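Local structure of methylenetetrahydrofolate--tRNA-(uracil-5-)-methyltransferase TrmFO (3G5R) at residues A[76-81]-A[98-103]; A[308-313]-A[390-395]. The protein probably catalyses the folate-dependent, FAD-requiring methylation of uridine 54 in tRNA to 5-methyluridine, taking the carbon from methylenetetrahydrofolate and using NADH or NADPH. All coordinates share one frame; numbering follows the deposited sequence.

Contact 1. Residues A[76-81]-A[98-103]; sequences SLVMEA and EEFSGY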
ATOM      1  N   SER A  76     -13.418   9.681 -10.518  1.00 12.48           N
ATOM      2  CA  SER A  76     -13.337   9.594  -9.060  1.00 12.47           C
ATOM      3  C   SER A  76     -13.939  10.798  -8.343  1.00 13.90           C
ATOM      4  O   SER A  76     -13.634  11.948  -8.670  1.00 14.79           O
ATOM      5  CB  SER A  76     -11.865   9.426  -8.638  1.00 14.36           C
ATOM      6  OG  SER A  76     -11.641   9.856  -7.303  1.00 15.01           O
ATOM      7  N   LEU A  77     -14.780  10.529  -7.349  1.00 12.21           N
ATOM      8  CA  LEU A  77     -15.297  11.587  -6.485  1.00 12.93           C
ATOM      9  C   LEU A  77     -14.184  12.235  -5.656  1.00 13.16           C
ATOM     10  O   LEU A  77     -14.167  13.459  -5.470  1.00 13.19           O
ATOM     11  CB  LEU A  77     -16.400  11.051  -5.566  1.00 13.82           C
ATOM     12  CG  LEU A  77     -16.972  12.046  -4.545  1.00 14.21           C
ATOM     13  CD1 LEU A  77     -17.634  13.232  -5.232  1.00 15.99           C
ATOM     14  CD2 LEU A  77     -17.959  11.347  -3.619  1.00 15.00           C
ATOM     15  N   VAL A  78     -13.258  11.423  -5.155  1.00 11.61           N
ATOM     16  CA  VAL A  78     -12.138  11.960  -4.390  1.00 13.01           C
ATOM     17  C   VAL A  78     -11.325  12.937  -5.240  1.00 12.87           C
ATOM     18  O   VAL A  78     -10.958  14.015  -4.770  1.00 13.68           O
ATOM     19  CB  VAL A  78     -11.261  10.826  -3.810  1.00 12.56           C
ATOM     20  CG1 VAL A  78      -9.887  11.345  -3.369  1.00 12.54           C
ATOM     21  CG2 VAL A  78     -12.002  10.149  -2.649  1.00 14.39           C
ATOM     22  N   MET A  79     -11.061  12.583  -6.495  1.00 11.31           N
ATOM     23  CA  MET A  79     -10.292  13.488  -7.356  1.00 11.01           C
ATOM     24  C   MET A  79     -11.074  14.753  -7.704  1.00 13.94           C
ATOM     25  O   MET A  79     -10.496  15.831  -7.803  1.00 14.48           O
ATOM     26  CB  MET A  79      -9.811  12.790  -8.628  1.00 14.67           C
ATOM     27  CG  MET A  79      -8.760  11.717  -8.393  1.00 12.04           C
ATOM     28  SD  MET A  79      -7.324  12.316  -7.476  1.00 16.35           S
ATOM     29  CE  MET A  79      -6.689  13.552  -8.612  1.00 16.92           C
ATOM     30  N   GLU A  80     -12.382  14.614  -7.895  1.00 12.49           N
ATOM     31  CA  GLU A  80     -13.256  15.765  -8.130  1.00 11.81           C
ATOM     32  C   GLU A  80     -13.200  16.730  -6.940  1.00 13.36           C
ATOM     33  O   GLU A  80     -12.964  17.943  -7.096  1.00 13.62           O
ATOM     34  CB  GLU A  80     -14.684  15.269  -8.370  1.00 14.58           C
ATOM     35  CG  GLU A  80     -15.739  16.361  -8.476  1.00 14.94           C
ATOM     36  CD  GLU A  80     -17.110  15.797  -8.811  1.00 20.28           C
ATOM     37  OE1 GLU A  80     -18.107  16.273  -8.233  1.00 22.73           O
ATOM     38  OE2 GLU A  80     -17.186  14.874  -9.648  1.00 19.56           O
ATOM     39  N   ALA A  81     -13.410  16.182  -5.746  1.00 12.49           N
ATOM     40  CA  ALA A  81     -13.342  16.953  -4.512  1.00 12.71           C
ATOM     41  C   ALA A  81     -11.965  17.593  -4.317  1.00 13.74           C
ATOM     42  O   ALA A  81     -11.857  18.743  -3.877  1.00 13.44           O
ATOM     43  CB  ALA A  81     -13.693  16.065  -3.316  1.00 12.88           C
ATOM     44  N   GLU A  98     -11.213  20.668   5.010  1.00 16.66           N
ATOM     45  CA  GLU A  98     -12.620  20.831   5.347  1.00 18.14           C
ATOM     46  C   GLU A  98     -13.482  20.945   4.093  1.00 18.33           C
ATOM     47  O   GLU A  98     -14.590  20.409   4.037  1.00 18.14           O
ATOM     48  CB  GLU A  98     -12.819  22.051   6.257  1.00 22.07           C
ATOM     49  CG  GLU A  98     -12.267  21.869   7.669  1.00 31.14           C
ATOM     50  CD  GLU A  98     -10.754  21.679   7.701  1.00 36.91           C
ATOM     51  OE1 GLU A  98     -10.286  20.782   8.438  1.00 37.56           O
ATOM     52  OE2 GLU A  98     -10.036  22.417   6.985  1.00 38.58           O
ATOM     53  N   GLU A  99     -12.974  21.642   3.083  1.00 13.62           N
ATOM     54  CA  GLU A  99     -13.708  21.763   1.828  1.00 15.40           C
ATOM     55  C   GLU A  99     -13.778  20.409   1.118  1.00 16.04           C
ATOM     56  O   GLU A  99     -14.803  20.049   0.532  1.00 16.91           O
ATOM     57  CB  GLU A  99     -13.062  22.812   0.924  1.00 17.35           C
ATOM     58  CG  GLU A  99     -13.797  23.012  -0.390  1.00 20.36           C
ATOM     59  CD  GLU A  99     -15.219  23.506  -0.193  1.00 35.23           C
ATOM     60  OE1 GLU A  99     -15.465  24.251   0.779  1.00 34.15           O
ATOM     61  OE2 GLU A  99     -16.093  23.150  -1.013  1.00 35.24           O
ATOM     62  N   PHE A 100     -12.678  19.665   1.185  1.00 15.53           N
ATOM     63  CA  PHE A 100     -12.576  18.344   0.571  1.00 14.95           C
ATOM     64  C   PHE A 100     -13.611  17.388   1.160  1.00 12.64           C
ATOM     65  O   PHE A 100     -14.429  16.815   0.439  1.00 13.86           O
ATOM     66  CB  PHE A 100     -11.150  17.812   0.776  1.00 14.49           C
ATOM     67  CG  PHE A 100     -10.947  16.380   0.346  1.00 13.65           C
ATOM     68  CD1 PHE A 100     -10.977  15.355   1.280  1.00 12.84           C
ATOM     69  CD2 PHE A 100     -10.694  16.065  -0.983  1.00 11.90           C
ATOM     70  CE1 PHE A 100     -10.767  14.036   0.897  1.00 12.77           C
ATOM     71  CE2 PHE A 100     -10.484  14.750  -1.373  1.00 11.43           C
ATOM     72  CZ  PHE A 100     -10.521  13.735  -0.429  1.00 12.34           C
ATOM     73  N   SER A 101     -13.593  17.233   2.476  1.00 12.49           N
ATOM     74  CA  SER A 101     -14.508  16.296   3.121  1.00 13.90           C
ATOM     75  C   SER A 101     -15.948  16.805   3.093  1.00 18.07           C
ATOM     76  O   SER A 101     -16.888  16.018   2.995  1.00 15.60           O
ATOM     77  CB  SER A 101     -14.068  16.021   4.561  1.00 16.81           C
ATOM     78  OG  SER A 101     -14.238  17.181   5.360  1.00 21.33           O
ATOM     79  N   GLY A 102     -16.121  18.122   3.163  1.00 15.70           N
ATOM     80  CA  GLY A 102     -17.450  18.705   3.121  1.00 18.58           C
ATOM     81  C   GLY A 102     -18.143  18.438   1.795  1.00 17.06           C
ATOM     82  O   GLY A 102     -19.331  18.108   1.750  1.00 15.93           O
ATOM     83  N   TYR A 103     -17.393  18.581   0.709  1.00 15.68           N
ATOM     84  CA  TYR A 103     -17.916  18.359  -0.629  1.00 16.16           C
ATOM     85  C   TYR A 103     -18.310  16.895  -0.818  1.00 14.88           C
ATOM     86  O   TYR A 103     -19.397  16.591  -1.309  1.00 16.02           O
ATOM     87  CB  TYR A 103     -16.866  18.761  -1.668  1.00 15.01           C
ATOM     88  CG  TYR A 103     -17.342  18.661  -3.093  1.00 16.09           C
ATOM     89  CD1 TYR A 103     -17.999  19.722  -3.700  1.00 21.09           C
ATOM     90  CD2 TYR A 103     -17.127  17.513  -3.841  1.00 15.95           C
ATOM     91  CE1 TYR A 103     -18.438  19.635  -5.004  1.00 19.94           C
ATOM     92  CE2 TYR A 103     -17.560  17.420  -5.147  1.00 14.83           C
ATOM     93  CZ  TYR A 103     -18.218  18.487  -5.721  1.00 19.23           C
ATOM     94  OH  TYR A 103     -18.657  18.414  -7.020  1.00 20.43           O
TER
HETATM   95  O   HOH W   1     -14.024  20.110  -2.774  1.00 17.03           O
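Two helices of the FAD-binding region, 77-84 and 97-109, pack here through the rings of Phe-100 and Tyr-103, which lie on either side of the Ala-81 methyl group. Ala-81 CB is 3.8 Å from Phe-100 CD2 and 3.8 Å from Tyr-103 CD2, and its CA is 5.3 Å from that of Phe-100. The short axes run at 137° to each other, 9.4 Å apart at closest approach. Both aromatic side chains leave trans to their own backbone nitrogens, which sends the two rings out to the same partner helix. Phe-100 meets Val-78 with its edge: CG1 of Val-78 lies in the ring plane, 3.8 Å from Phe-100 CZ. The pair sits against the Rossmann-type nucleotide-binding fold: Phe-100 also touches Leu-11, in the predicted FAD-binding turn, and Leu-77 rests on Trp-18 of helix 11-22. Ser-76, the N-cap of helix 77-84, accepts from Met-79 N through OG, 2.9 Å away.

At the partly exposed end, the extended Glu-80 chain crosses the Tyr-103 side chain at roughly a right angle. Tyr-103 OH donates to Glu-80 OE1 over 2.5 Å, on the anti lone pair, with carboxylate and ring planes 67° apart. The same oxygen forms a salt bridge with Arg-107, one turn further along the helix of Tyr-103, so tyrosine and arginine grip it together. A phenylalanine in place of Tyr-103 would probably keep the contact with Ala-81 but leave OE1 of Glu-80 without its hydroxyl donor, with the salt bridge to Arg-107 still in place. One water bridges the backbones, donating to Ala-81 O at 2.8 Å and, weakly, to Glu-99 O.

Contact 2. Residues A[308-313]-A[390-395]; sequences HRNTYL and FQPMYA. With THG ((6S)-5,6,7,8-tetrahydrofolate), chain C; EDO (1,2-ethanediol), chain E; EDO (1,2-ethanediol), chain F.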
ATOM      1  N   HIS A 308       3.671   1.973  12.378  1.00 18.85           N
ATOM      2  CA  HIS A 308       2.460   2.690  12.763  1.00 19.26           C
ATOM      3  C   HIS A 308       1.415   1.769  13.356  1.00 20.35           C
ATOM      4  O   HIS A 308       1.338   0.590  13.008  1.00 16.77           O
ATOM      5  CB  HIS A 308       1.801   3.339  11.540  1.00 20.64           C
ATOM      6  CG  HIS A 308       2.594   4.447  10.931  1.00 26.28           C
ATOM      7  ND1 HIS A 308       2.725   4.601   9.568  1.00 28.89           N
ATOM      8  CD2 HIS A 308       3.294   5.459  11.496  1.00 27.52           C
ATOM      9  CE1 HIS A 308       3.473   5.661   9.319  1.00 28.42           C
ATOM     10  NE2 HIS A 308       3.830   6.198  10.471  1.00 26.71           N
ATOM     11  N   ARG A 309       0.584   2.324  14.231  1.00 17.59           N
ATOM     12  CA  ARG A 309      -0.690   1.706  14.547  1.00 18.65           C
ATOM     13  C   ARG A 309      -1.503   1.701  13.246  1.00 16.78           C
ATOM     14  O   ARG A 309      -1.775   2.754  12.671  1.00 18.77           O
ATOM     15  CB  ARG A 309      -1.398   2.517  15.633  1.00 20.74           C
ATOM     16  CG  ARG A 309      -2.863   2.191  15.819  1.00 21.61           C
ATOM     17  CD  ARG A 309      -3.076   0.936  16.641  1.00 23.40           C
ATOM     18  NE  ARG A 309      -4.505   0.729  16.840  1.00 27.08           N
ATOM     19  CZ  ARG A 309      -5.269   0.002  16.033  1.00 25.37           C
ATOM     20  NH1 ARG A 309      -4.730  -0.617  14.989  1.00 20.82           N
ATOM     21  NH2 ARG A 309      -6.567  -0.115  16.280  1.00 26.72           N
ATOM     22  N   ASN A 310      -1.861   0.511  12.776  1.00 14.71           N
ATOM     23  CA  ASN A 310      -2.422   0.347  11.441  1.00 14.79           C
ATOM     24  C   ASN A 310      -3.050  -1.037  11.297  1.00 13.00           C
ATOM     25  O   ASN A 310      -2.348  -2.022  11.115  1.00 15.53           O
ATOM     26  CB  ASN A 310      -1.294   0.506  10.415  1.00 13.60           C
ATOM     27  CG  ASN A 310      -1.795   0.593   8.982  1.00 17.26           C
ATOM     28  OD1 ASN A 310      -2.201   1.658   8.520  1.00 20.73           O
ATOM     29  ND2 ASN A 310      -1.731  -0.524   8.260  1.00 15.54           N
ATOM     30  N   THR A 311      -4.373  -1.113  11.404  1.00 13.96           N
ATOM     31  CA  THR A 311      -5.074  -2.378  11.226  1.00 13.82           C
ATOM     32  C   THR A 311      -5.175  -2.722   9.742  1.00 11.82           C
ATOM     33  O   THR A 311      -5.661  -1.919   8.950  1.00 15.36           O
ATOM     34  CB  THR A 311      -6.480  -2.315  11.846  1.00 15.89           C
ATOM     35  OG1 THR A 311      -6.358  -2.179  13.271  1.00 17.93           O
ATOM     36  CG2 THR A 311      -7.273  -3.571  11.530  1.00 16.04           C
ATOM     37  N   TYR A 312      -4.695  -3.906   9.365  1.00 13.09           N
ATOM     38  CA  TYR A 312      -4.781  -4.328   7.967  1.00 12.46           C
ATOM     39  C   TYR A 312      -4.777  -5.843   7.817  1.00 13.95           C
ATOM     40  O   TYR A 312      -4.342  -6.565   8.712  1.00 14.45           O
ATOM     41  CB  TYR A 312      -3.659  -3.701   7.126  1.00 11.90           C
ATOM     42  CG  TYR A 312      -2.274  -4.255   7.389  1.00 13.53           C
ATOM     43  CD1 TYR A 312      -1.570  -3.910   8.535  1.00 13.36           C
ATOM     44  CD2 TYR A 312      -1.663  -5.107   6.482  1.00 13.10           C
ATOM     45  CE1 TYR A 312      -0.300  -4.406   8.774  1.00 14.05           C
ATOM     46  CE2 TYR A 312      -0.395  -5.612   6.711  1.00 14.95           C
ATOM     47  CZ  TYR A 312       0.283  -5.258   7.862  1.00 16.07           C
ATOM     48  OH  TYR A 312       1.542  -5.760   8.093  1.00 15.19           O
ATOM     49  N   LEU A 313      -5.267  -6.308   6.674  1.00 12.43           N
ATOM     50  CA  LEU A 313      -5.365  -7.730   6.385  1.00 14.89           C
ATOM     51  C   LEU A 313      -4.163  -8.243   5.608  1.00 12.59           C
ATOM     52  O   LEU A 313      -3.482  -7.482   4.916  1.00 14.30           O
ATOM     53  CB  LEU A 313      -6.621  -7.998   5.556  1.00 13.13           C
ATOM     54  CG  LEU A 313      -7.948  -7.672   6.233  1.00 15.97           C
ATOM     55  CD1 LEU A 313      -9.077  -7.719   5.208  1.00 15.00           C
ATOM     56  CD2 LEU A 313      -8.206  -8.646   7.374  1.00 23.31           C
ATOM     57  N   PHE A 390       3.682  -9.942   5.498  1.00 14.30           N
ATOM     58  CA  PHE A 390       3.218  -8.961   4.522  1.00 14.85           C
ATOM     59  C   PHE A 390       2.971  -7.609   5.183  1.00 12.97           C
ATOM     60  O   PHE A 390       2.335  -7.533   6.238  1.00 14.54           O
ATOM     61  CB  PHE A 390       1.945  -9.458   3.823  1.00 14.96           C
ATOM     62  CG  PHE A 390       1.232  -8.397   3.027  1.00 12.31           C
ATOM     63  CD1 PHE A 390       1.657  -8.070   1.747  1.00 12.53           C
ATOM     64  CD2 PHE A 390       0.147  -7.727   3.566  1.00 13.84           C
ATOM     65  CE1 PHE A 390       1.007  -7.090   1.010  1.00 14.08           C
ATOM     66  CE2 PHE A 390      -0.512  -6.748   2.839  1.00 12.95           C
ATOM     67  CZ  PHE A 390      -0.078  -6.431   1.557  1.00 13.32           C
ATOM     68  N   GLN A 391       3.472  -6.557   4.536  1.00 15.33           N
ATOM     69  CA  GLN A 391       3.356  -5.177   5.004  1.00 13.87           C
ATOM     70  C   GLN A 391       2.606  -4.350   3.970  1.00 13.04           C
ATOM     71  O   GLN A 391       2.586  -4.706   2.795  1.00 13.75           O
ATOM     72  CB  GLN A 391       4.749  -4.572   5.200  1.00 13.46           C
ATOM     73  CG  GLN A 391       5.572  -5.292   6.264  1.00 15.28           C
ATOM     74  CD  GLN A 391       4.968  -5.139   7.641  1.00 16.56           C
ATOM     75  OE1 GLN A 391       4.564  -4.047   8.029  1.00 17.85           O
ATOM     76  NE2 GLN A 391       4.899  -6.234   8.387  1.00 18.84           N
ATOM     77  N   PRO A 392       1.997  -3.231   4.396  1.00 12.50           N
ATOM     78  CA  PRO A 392       1.216  -2.421   3.451  1.00 12.14           C
ATOM     79  C   PRO A 392       2.051  -1.781   2.346  1.00 13.26           C
ATOM     80  O   PRO A 392       3.261  -1.622   2.477  1.00 13.15           O
ATOM     81  CB  PRO A 392       0.598  -1.333   4.338  1.00 13.56           C
ATOM     82  CG  PRO A 392       0.638  -1.907   5.733  1.00 13.30           C
ATOM     83  CD  PRO A 392       1.920  -2.701   5.765  1.00 13.79           C
ATOM     84  N   MET A 393       1.386  -1.412   1.258  1.00 10.96           N
ATOM     85  CA  MET A 393       2.071  -0.900   0.081  1.00 12.23           C
ATOM     86  C   MET A 393       1.429   0.395  -0.403  1.00 11.44           C
ATOM     87  O   MET A 393       0.210   0.553  -0.331  1.00 12.41           O
ATOM     88  CB  MET A 393       2.027  -1.949  -1.037  1.00 11.24           C
ATOM     89  CG  MET A 393       2.722  -1.539  -2.330  1.00 13.83           C
ATOM     90  SD  MET A 393       4.434  -1.011  -2.110  1.00 13.68           S
ATOM     91  CE  MET A 393       5.147  -2.417  -1.248  1.00 14.47           C
ATOM     92  N   TYR A 394       2.257   1.323  -0.875  1.00 11.61           N
ATOM     93  CA  TYR A 394       1.764   2.525  -1.546  1.00 11.58           C
ATOM     94  C   TYR A 394       2.248   2.588  -2.992  1.00 13.16           C
ATOM     95  O   TYR A 394       3.077   1.785  -3.404  1.00 13.99           O
ATOM     96  CB  TYR A 394       2.093   3.806  -0.755  1.00 12.74           C
ATOM     97  CG  TYR A 394       3.553   4.121  -0.488  1.00 12.91           C
ATOM     98  CD1 TYR A 394       4.077   4.041   0.800  1.00 15.67           C
ATOM     99  CD2 TYR A 394       4.399   4.546  -1.507  1.00 13.20           C
ATOM    100  CE1 TYR A 394       5.400   4.357   1.052  1.00 16.07           C
ATOM    101  CE2 TYR A 394       5.723   4.858  -1.262  1.00 14.46           C
ATOM    102  CZ  TYR A 394       6.219   4.763   0.020  1.00 17.58           C
ATOM    103  OH  TYR A 394       7.540   5.085   0.266  1.00 17.22           O
ATOM    104  N   ALA A 395       1.700   3.517  -3.772  1.00 11.51           N
ATOM    105  CA  ALA A 395       2.003   3.580  -5.197  1.00 12.29           C
ATOM    106  C   ALA A 395       3.484   3.879  -5.431  1.00 13.50           C
ATOM    107  O   ALA A 395       4.045   4.789  -4.822  1.00 12.36           O
ATOM    108  CB  ALA A 395       1.136   4.636  -5.868  1.00 11.53           C
TER
HETATM  109  N3  THG C 445      -0.570   5.307   8.415  0.75 20.59           N
HETATM  110  C2  THG C 445      -0.894   5.055   9.710  0.75 20.62           C
HETATM  111  N1  THG C 445      -0.527   5.942  10.705  0.75 21.05           N
HETATM  112  C8A THG C 445       0.160   7.074  10.387  0.75 20.42           C
HETATM  113  C4A THG C 445       0.501   7.346   9.039  0.75 22.12           C
HETATM  114  C4  THG C 445       0.148   6.486   8.086  0.75 21.16           C
HETATM  115  N8  THG C 445       0.564   8.044  11.457  0.75 26.41           N
HETATM  116  C7  THG C 445       1.015   9.379  11.033  0.75 24.90           C
HETATM  117  C6  THG C 445       1.839   9.289   9.744  0.75 24.94           C
HETATM  118  N5  THG C 445       1.197   8.553   8.719  0.75 22.91           N
HETATM  119  O4  THG C 445       0.479   6.738   6.751  0.75 26.28           O
HETATM  120  N2  THG C 445      -1.640   3.863  10.051  0.75 20.58           N
HETATM  121  C1  EDO E 447      -0.298  -9.183   7.825  1.00 19.37           C
HETATM  122  O1  EDO E 447       1.102  -9.490   7.831  1.00 20.29           O
HETATM  123  C2  EDO E 447      -1.016 -10.090   8.824  1.00 19.25           C
HETATM  124  O2  EDO E 447      -0.878 -11.452   8.408  1.00 20.02           O
HETATM  125  C1  EDO F 448       9.325   6.316  -3.651  1.00 34.29           C
HETATM  126  O1  EDO F 448       8.275   5.563  -4.280  1.00 24.38           O
HETATM  127  C2  EDO F 448       9.348   6.042  -2.150  1.00 23.17           C
HETATM  128  O2  EDO F 448       8.463   6.935  -1.452  1.00 24.82           O
HETATM  129  O   HOH W   2       2.862  -6.019  10.818  1.00 26.48           O
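A chi1 of 72° sets the Tyr-312 ring between its own backbone nitrogen and carbonyl carbon, and from there the ring reaches Pro-392 and the carbonyl of Phe-390. Pro-392 CG stands 3.8 Å from the centroid of the Tyr-312 ring and 3° off the normal, a CH-pi contact centred on one face. At the ring's edge, Tyr-312 OH donates to Phe-390 O over 2.7 Å. The C=O...donor angle of 142°, with the hydroxyl in the carbonyl plane, marks use of a lone pair. That oxygen also accepts from an ethanediol hydroxyl, while a water donates to Tyr-312 OH and accepts from Gln-391 NE2. The Phe-390 ring crosses at a slant, its CD2 3.8 Å from Tyr-312 CE2.

Two residues back, Asn-310 turns its amide both ways: ND2 lies 3.7 Å from Pro-392 CG, and OD1 accepts from N2 of the bound tetrahydrofolate at 2.7 Å. N2 donates also to Arg-309 O, and the His-308 ring has the folate pterin over one face, with C4A 3.4 Å from CE1. The loop thus packs directly behind a residue of the folate site.

Strand 301-313 is an edge of the six-stranded antiparallel sheet and pairs with strand 154-165, whose Ala-159 N is bound by Gln-391 OE1, and Phe-390 of the same loop touches Leu-382 of helix 374-384.

Along the chain contact 1 closes before contact 2 opens. Their centres are 24 Å apart and their nearest atoms about 12 Å, so they do not touch. Contact 1 joins helices 77-84 and 97-109 with its centre about 21 Å from that of the chain; contact 2, its centre about 6 Å from the chain's, ties the edge strand 301-313 to the loop between helices 374-384 and 409-430. They share no strand or helix, but Phe-100 comes within about 8 Å of FAD and Asn-310 within about 6 Å, side chain to cofactor. The helix pair thus lies near the cofactor's binding fold, while strand and loop stand where FAD and folate come together, consistent with the flavin- and folate-dependent reaction.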